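Local structure of probable hydrolase (7AL6) at residues 74-77 with 78-81; 162-165 with 166-170; 176-179 with 180-183. The protein is of unknown function but probably acts as a hydrolase of the alpha/beta hydrolase superfamily, possibly on lipid-like substrates. All blocks are in the same frame, centred on the assembly; numbering follows the deposited sequence.

Contact 1 (74-77 with 78-81); sequences SYLL and WDYA
The N-terminal end of helix 77-91, in the alpha/beta hydrolase fold, is where S74, Y75 and L76 in the preceding loop meet D79 and Y80 in the first turn. L76 holds the N-cap position, and D79, three residues on, supplies one half of a capping box: its OD2 accepts the backbone N of L76 at 2.8 Å, from the anti side. The same oxygen receives S74 OG at 2.6 Å from the syn side. The two donors come from opposite faces of the carboxylate plane, 31° and 22° out of it, and thus pinch the oxygen between them. With chi1 at 66°, S74 OG is turned toward D79. Backbone bonding at L76 O is weak, to D79 N and Y80 N, whereas A81 N reaches L77 O at 3.2 Å in a regular helical bond.

The L76 side chain runs alongside the indole of W78. The leucine CB stands over one face of it, 4.1 Å from the centroid of the five-membered ring, a CH-pi contact offset toward the rim, while L76 CD1 touches W78 CZ2 at 3.5 Å. Beyond this pair, W78 packs on P210 of the second subunit. The rings of Y75 and Y80 meet obliquely, Y80 OH lying 3.6 Å from Y75 CD2; a water in the plane of the Y80 ring bridges Y80 OH, at 2.8 Å, to Y75 O. The hydroxyl of Y75 itself bonds to D202 and to the backbone N of R69. Two donors on one oxygen should restrict the rotation of the D79 carboxylate, and they would probably help to stabilise its negative charge near the start of the helix, itself a favourable place for an anion.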
loop_
_atom_site.group_PDB
_atom_site.type_symbol
_atom_site.label_atom_id
_atom_site.label_comp_id
_atom_site.label_asym_id
_atom_site.label_seq_id
_atom_site.Cartn_x
_atom_site.Cartn_y
_atom_site.Cartn_z
ATOM N N SER A 74 8.014 1.344 -10.380
ATOM C CA SER A 74 8.416 1.061 -11.771
ATOM C C SER A 74 8.857 -0.392 -11.983
ATOM O O SER A 74 9.139 -1.056 -11.031
ATOM C CB SER A 74 9.485 2.031 -12.120
ATOM O OG SER A 74 10.641 1.805 -11.357
ATOM N N TYR A 75 8.896 -0.859 -13.221
ATOM C CA TYR A 75 9.378 -2.213 -13.573
ATOM C C TYR A 75 10.589 -2.056 -14.502
ATOM O O TYR A 75 10.566 -2.535 -15.595
ATOM C CB TYR A 75 8.292 -3.081 -14.201
ATOM C CG TYR A 75 7.225 -3.616 -13.280
ATOM C CD1 TYR A 75 6.090 -2.882 -13.003
ATOM C CD2 TYR A 75 7.298 -4.890 -12.760
ATOM C CE1 TYR A 75 5.081 -3.372 -12.199
ATOM C CE2 TYR A 75 6.301 -5.395 -11.948
ATOM C CZ TYR A 75 5.187 -4.635 -11.668
ATOM O OH TYR A 75 4.209 -5.111 -10.876
ATOM N N LEU A 76 11.609 -1.345 -14.044
ATOM C CA LEU A 76 12.869 -1.138 -14.797
ATOM C C LEU A 76 13.828 -2.288 -14.493
ATOM O O LEU A 76 13.653 -2.953 -13.494
ATOM C CB LEU A 76 13.447 0.232 -14.473
ATOM C CG LEU A 76 12.466 1.377 -14.673
ATOM C CD1 LEU A 76 13.112 2.709 -14.414
ATOM C CD2 LEU A 76 11.848 1.333 -16.043
ATOM N N LEU A 77 14.826 -2.498 -15.339
ATOM C CA LEU A 77 15.741 -3.654 -15.243
ATOM C C LEU A 77 16.464 -3.658 -13.896
ATOM O O LEU A 77 16.562 -4.707 -13.338
ATOM C CB LEU A 77 16.723 -3.621 -16.414
ATOM C CG LEU A 77 16.129 -3.901 -17.787
ATOM C CD1 LEU A 77 17.142 -3.635 -18.875
ATOM C CD2 LEU A 77 15.616 -5.315 -17.892
ATOM N N TRP A 78 16.921 -2.518 -13.397
ATOM C CA TRP A 78 17.637 -2.412 -12.102
ATOM C C TRP A 78 16.685 -2.647 -10.921
ATOM O O TRP A 78 17.179 -2.897 -9.859
ATOM C CB TRP A 78 18.438 -1.115 -11.987
ATOM C CG TRP A 78 17.704 0.100 -12.418
ATOM C CD1 TRP A 78 16.917 0.886 -11.653
ATOM C CD2 TRP A 78 17.674 0.651 -13.733
ATOM N NE1 TRP A 78 16.407 1.896 -12.401
ATOM C CE2 TRP A 78 16.843 1.771 -13.683
ATOM C CE3 TRP A 78 18.246 0.299 -14.947
ATOM C CZ2 TRP A 78 16.594 2.557 -14.795
ATOM C CZ3 TRP A 78 17.982 1.058 -16.054
ATOM C CH2 TRP A 78 17.170 2.175 -15.977
ATOM N N ASP A 79 15.386 -2.443 -11.093
ATOM C CA ASP A 79 14.359 -2.746 -10.069
ATOM C C ASP A 79 14.358 -4.264 -9.850
ATOM O O ASP A 79 14.414 -4.678 -8.718
ATOM C CB ASP A 79 12.981 -2.204 -10.453
ATOM C CG ASP A 79 12.894 -0.698 -10.604
ATOM O OD1 ASP A 79 13.494 -0.021 -9.822
ATOM O OD2 ASP A 79 12.222 -0.258 -11.484
ATOM N N TYR A 80 14.380 -5.056 -10.921
ATOM C CA TYR A 80 14.481 -6.510 -10.798
ATOM C C TYR A 80 15.802 -6.916 -10.155
ATOM O O TYR A 80 15.852 -7.868 -9.365
ATOM C CB TYR A 80 14.362 -7.189 -12.161
ATOM C CG TYR A 80 13.031 -7.096 -12.886
ATOM C CD1 TYR A 80 11.833 -7.516 -12.285
ATOM C CD2 TYR A 80 12.977 -6.598 -14.196
ATOM C CE1 TYR A 80 10.622 -7.420 -12.982
ATOM C CE2 TYR A 80 11.779 -6.492 -14.881
ATOM C CZ TYR A 80 10.603 -6.922 -14.266
ATOM O OH TYR A 80 9.426 -6.813 -14.961
ATOM N N ALA A 81 16.890 -6.207 -10.490
ATOM C CA ALA A 81 18.198 -6.549 -9.930
ATOM C C ALA A 81 18.200 -6.380 -8.427
ATOM O O ALA A 81 18.726 -7.223 -7.696
ATOM C CB ALA A 81 19.281 -5.661 -10.556
HETATM O O HOH W 1 9.716 -5.204 -17.174
#

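Contact 2 (162-165 with 166-170); sequences ELEK and AVEAR
E164 sends its chain out with CG anti to the backbone N (chi1 164°), while E168, one helical turn on, turns CG beside its own N (chi1 -70°), and the two extended side chains come near each other at the start of helix 163-172. How closely their carboxylates approach is doubtful, because the model sets E168 OE1 too tightly against the E164 chain, and little can be rested on this pair. K165 NZ stands 4.3 Å from E168 OE2, beyond salt-bridge range. R179, on the following helix, is a long and weak ionic partner of E168.

Backbone bonds tie the first turn to the next. E162 is the N-cap residue and its O accepts A166 N at 3.2 Å; V167 N meets L163 O at 3.0 Å, A169 N meets K165 O at the same distance, and the E168 N to E164 O bond is almost straight at 177°. A second, weak bond runs from A166 N to L163 O. V167 packs on R179 and A182 of helix 179-189, while R170 forms a salt bridge with D38. Between the two turns, L163 CD2 meets V167 CG2 at 4.2 Å.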
loop_
_atom_site.group_PDB
_atom_site.type_symbol
_atom_site.label_atom_id
_atom_site.label_comp_id
_atom_site.label_asym_id
_atom_site.label_seq_id
_atom_site.Cartn_x
_atom_site.Cartn_y
_atom_site.Cartn_z
ATOM N N GLU A 162 -12.053 -20.336 -22.538
ATOM C CA GLU A 162 -11.482 -21.695 -22.638
ATOM C C GLU A 162 -9.976 -21.659 -22.365
ATOM O O GLU A 162 -9.295 -20.795 -22.911
ATOM C CB GLU A 162 -11.744 -22.255 -24.036
ATOM C CG GLU A 162 -13.184 -22.652 -24.304
ATOM C CD GLU A 162 -13.343 -24.079 -24.796
ATOM O OE1 GLU A 162 -14.408 -24.659 -24.570
ATOM O OE2 GLU A 162 -12.394 -24.608 -25.399
ATOM N N LEU A 163 -9.489 -22.598 -21.564
ATOM C CA LEU A 163 -8.070 -22.744 -21.192
ATOM C C LEU A 163 -7.224 -22.952 -22.451
ATOM O O LEU A 163 -6.234 -22.250 -22.623
ATOM C CB LEU A 163 -8.029 -23.970 -20.293
ATOM C CG LEU A 163 -6.818 -24.124 -19.392
ATOM C CD1 LEU A 163 -7.145 -25.082 -18.265
ATOM C CD2 LEU A 163 -5.609 -24.610 -20.158
ATOM N N GLU A 164 -7.639 -23.853 -23.334
ATOM C CA GLU A 164 -6.958 -24.043 -24.611
ATOM C C GLU A 164 -6.777 -22.717 -25.342
ATOM O O GLU A 164 -5.744 -22.481 -25.975
ATOM C CB GLU A 164 -7.747 -25.016 -25.487
ATOM C CG GLU A 164 -7.362 -24.994 -26.950
ATOM C CD GLU A 164 -8.232 -25.930 -27.783
ATOM O OE1 GLU A 164 -8.886 -25.457 -28.745
ATOM O OE2 GLU A 164 -8.272 -27.139 -27.463
ATOM N N LYS A 165 -7.789 -21.849 -25.297
ATOM C CA LYS A 165 -7.684 -20.575 -25.996
ATOM C C LYS A 165 -6.651 -19.671 -25.333
ATOM O O LYS A 165 -5.992 -18.872 -26.020
ATOM C CB LYS A 165 -9.044 -19.869 -26.035
ATOM C CG LYS A 165 -10.112 -20.526 -26.937
ATOM C CD LYS A 165 -9.630 -20.809 -28.361
ATOM C CE LYS A 165 -10.670 -20.354 -29.393
ATOM N NZ LYS A 165 -10.383 -20.859 -30.761
ATOM N N ALA A 166 -6.505 -19.769 -24.002
ATOM C CA ALA A 166 -5.465 -18.998 -23.319
ATOM C C ALA A 166 -4.072 -19.465 -23.743
ATOM O O ALA A 166 -3.184 -18.643 -24.007
ATOM C CB ALA A 166 -5.646 -19.116 -21.802
ATOM N N VAL A 167 -3.898 -20.779 -23.865
ATOM C CA VAL A 167 -2.640 -21.372 -24.310
ATOM C C VAL A 167 -2.292 -20.905 -25.715
ATOM O O VAL A 167 -1.202 -20.368 -25.966
ATOM C CB VAL A 167 -2.743 -22.904 -24.258
ATOM C CG1 VAL A 167 -1.682 -23.566 -25.146
ATOM C CG2 VAL A 167 -2.656 -23.383 -22.830
ATOM N N GLU A 168 -3.200 -21.152 -26.666
ATOM C CA GLU A 168 -2.968 -20.729 -28.042
ATOM C C GLU A 168 -2.702 -19.239 -28.134
ATOM O O GLU A 168 -1.906 -18.808 -28.973
ATOM C CB GLU A 168 -4.164 -21.127 -28.918
ATOM C CG GLU A 168 -4.252 -22.640 -29.114
ATOM C CD GLU A 168 -5.646 -23.141 -29.477
ATOM O OE1 GLU A 168 -5.912 -24.341 -29.233
ATOM O OE2 GLU A 168 -6.456 -22.351 -30.016
ATOM N N ALA A 169 -3.305 -18.426 -27.266
ATOM C CA ALA A 169 -2.947 -17.011 -27.313
ATOM C C ALA A 169 -1.460 -16.800 -27.000
ATOM O O ALA A 169 -0.845 -15.840 -27.497
ATOM C CB ALA A 169 -3.838 -16.216 -26.368
ATOM N N ARG A 170 -0.859 -17.694 -26.194
ATOM C CA ARG A 170 0.549 -17.544 -25.808
ATOM C C ARG A 170 1.488 -18.104 -26.882
ATOM O O ARG A 170 2.622 -17.647 -27.003
ATOM C CB ARG A 170 0.805 -18.228 -24.452
ATOM C CG ARG A 170 2.256 -18.191 -23.932
ATOM C CD ARG A 170 2.762 -16.803 -23.700
ATOM N NE ARG A 170 4.164 -16.765 -23.239
ATOM C CZ ARG A 170 5.213 -16.754 -24.062
ATOM N NH1 ARG A 170 5.017 -16.779 -25.382
ATOM N NH2 ARG A 170 6.452 -16.710 -23.581
#

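Contact 3 (176-179 with 180-183); sequences EISR and EAAE
The R179 guanidinium has a water at its edge, in plane, 2.9 Å from NH1, and the same water donates to E183 OE2 at 2.7 Å. This water spans the pair at i and i+4, whose charged atoms do not touch, R179 NH1 and E183 OE2 being 5.0 Å apart. The guanidinium and carboxylate planes are turned 67° from each other. The aliphatic part of the arginine runs across the acid instead, R179 CG lying 3.6 Å from E183 OE2. That approach follows from a chain with CG anti to the backbone N (chi1 -178°) and a bend at chi3.

Helix 179-189 starts here, with S178 at the N-cap. Its OG accepts the A181 N-H at 3.1 Å over a fairly straight bond of 163°, and also takes part in a hydrogen bond with D268 O, so the cap is linked to helix 265-268. Helical bonding follows directly, A182 N to S178 O and E183 N to R179 O. Ahead of the cap, I177 folds back over the first turn, its CD1 3.7 Å from A181 CB and 3.8 Å from A182 CB. This turn sits between two helices: I177 and A182 pack on R170 of helix 163-172, whereas A181 lies on L267 and D268 of helix 265-268.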
loop_
_atom_site.group_PDB
_atom_site.type_symbol
_atom_site.label_atom_id
_atom_site.label_comp_id
_atom_site.label_asym_id
_atom_site.label_seq_id
_atom_site.Cartn_x
_atom_site.Cartn_y
_atom_site.Cartn_z
ATOM N N GLU A 176 7.964 -17.597 -31.185
ATOM C CA GLU A 176 7.367 -18.929 -31.349
ATOM C C GLU A 176 7.816 -19.803 -30.176
ATOM O O GLU A 176 9.004 -19.859 -29.939
ATOM C CB GLU A 176 7.845 -19.519 -32.668
ATOM C CG GLU A 176 7.566 -20.995 -32.815
ATOM C CD GLU A 176 7.408 -21.445 -34.253
ATOM O OE1 GLU A 176 6.412 -22.114 -34.543
ATOM O OE2 GLU A 176 8.283 -21.118 -35.075
ATOM N N ILE A 177 6.893 -20.407 -29.436
ATOM C CA ILE A 177 7.192 -21.407 -28.379
ATOM C C ILE A 177 6.252 -22.582 -28.620
ATOM O O ILE A 177 5.206 -22.390 -29.183
ATOM C CB ILE A 177 7.105 -20.859 -26.942
ATOM C CG1 ILE A 177 5.680 -20.573 -26.491
ATOM C CG2 ILE A 177 7.987 -19.644 -26.757
ATOM C CD1 ILE A 177 5.516 -20.642 -24.999
ATOM N N SER A 178 6.626 -23.763 -28.175
ATOM C CA SER A 178 5.852 -25.010 -28.341
ATOM C C SER A 178 4.566 -24.988 -27.497
ATOM O O SER A 178 4.475 -24.201 -26.555
ATOM C CB SER A 178 6.703 -26.174 -28.010
ATOM O OG SER A 178 6.762 -26.354 -26.634
ATOM N N ARG A 179 3.593 -25.827 -27.850
ATOM C CA ARG A 179 2.297 -25.934 -27.140
ATOM C C ARG A 179 2.583 -26.340 -25.693
ATOM O O ARG A 179 2.010 -25.734 -24.817
ATOM C CB ARG A 179 1.352 -26.934 -27.815
ATOM C CG ARG A 179 -0.008 -27.049 -27.140
ATOM C CD ARG A 179 -1.064 -27.835 -27.905
ATOM N NE ARG A 179 -1.500 -27.155 -29.109
ATOM C CZ ARG A 179 -2.481 -26.267 -29.181
ATOM N NH1 ARG A 179 -3.196 -25.952 -28.117
ATOM N NH2 ARG A 179 -2.751 -25.700 -30.335
ATOM N N GLU A 180 3.491 -27.284 -25.482
ATOM C CA GLU A 180 3.858 -27.779 -24.141
ATOM C C GLU A 180 4.483 -26.645 -23.328
ATOM O O GLU A 180 4.161 -26.547 -22.177
ATOM C CB GLU A 180 4.764 -28.994 -24.236
ATOM C CG GLU A 180 4.027 -30.246 -24.635
ATOM C CD GLU A 180 4.854 -31.508 -24.559
ATOM O OE1 GLU A 180 6.039 -31.414 -24.283
ATOM O OE2 GLU A 180 4.294 -32.571 -24.775
ATOM N N ALA A 181 5.346 -25.838 -23.922
ATOM C CA ALA A 181 5.916 -24.679 -23.255
ATOM C C ALA A 181 4.819 -23.731 -22.788
ATOM O O ALA A 181 4.827 -23.269 -21.637
ATOM C CB ALA A 181 6.885 -23.948 -24.196
ATOM N N ALA A 182 3.877 -23.421 -23.682
ATOM C CA ALA A 182 2.793 -22.502 -23.361
ATOM C C ALA A 182 1.879 -23.066 -22.282
ATOM O O ALA A 182 1.483 -22.335 -21.366
ATOM C CB ALA A 182 2.036 -22.149 -24.626
ATOM N N GLU A 183 1.604 -24.377 -22.329
ATOM C CA GLU A 183 0.887 -25.052 -21.249
ATOM C C GLU A 183 1.620 -24.933 -19.915
ATOM O O GLU A 183 0.995 -24.687 -18.876
ATOM C CB GLU A 183 0.681 -26.543 -21.597
ATOM C CG GLU A 183 -0.274 -26.734 -22.774
ATOM C CD GLU A 183 -0.531 -28.193 -23.166
ATOM O OE1 GLU A 183 0.061 -29.124 -22.578
ATOM O OE2 GLU A 183 -1.324 -28.382 -24.109
HETATM O O HOH W 2 -3.163 -26.935 -25.369
#

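Contacts 2 and 3 form one neighbourhood, their centres 10 Å apart: the consecutive helices 163-172 and 179-189 meet through R170, whose NH1 packs 3.9 Å from I177 CD1 and whose CG lies 4.0 Å from A182 CB. Contact 1 stands apart, its nearest atoms about 13 Å from contact 2 and about 17 Å from contact 3, on the opposite side of the chain's centre from the latter. Contacts 1 and 3 each have one side chain near a possible catalytic centre, without touching it: Y80 by a presumed nucleophile elbow, I177 by a possible Ser-His-Asp triad. The L77 side chain is about 3 Å from a bound di(hydroxyethyl)ether, and that of E180 about 4 Å from a triethylene glycol, probably from the crystallisation liquor.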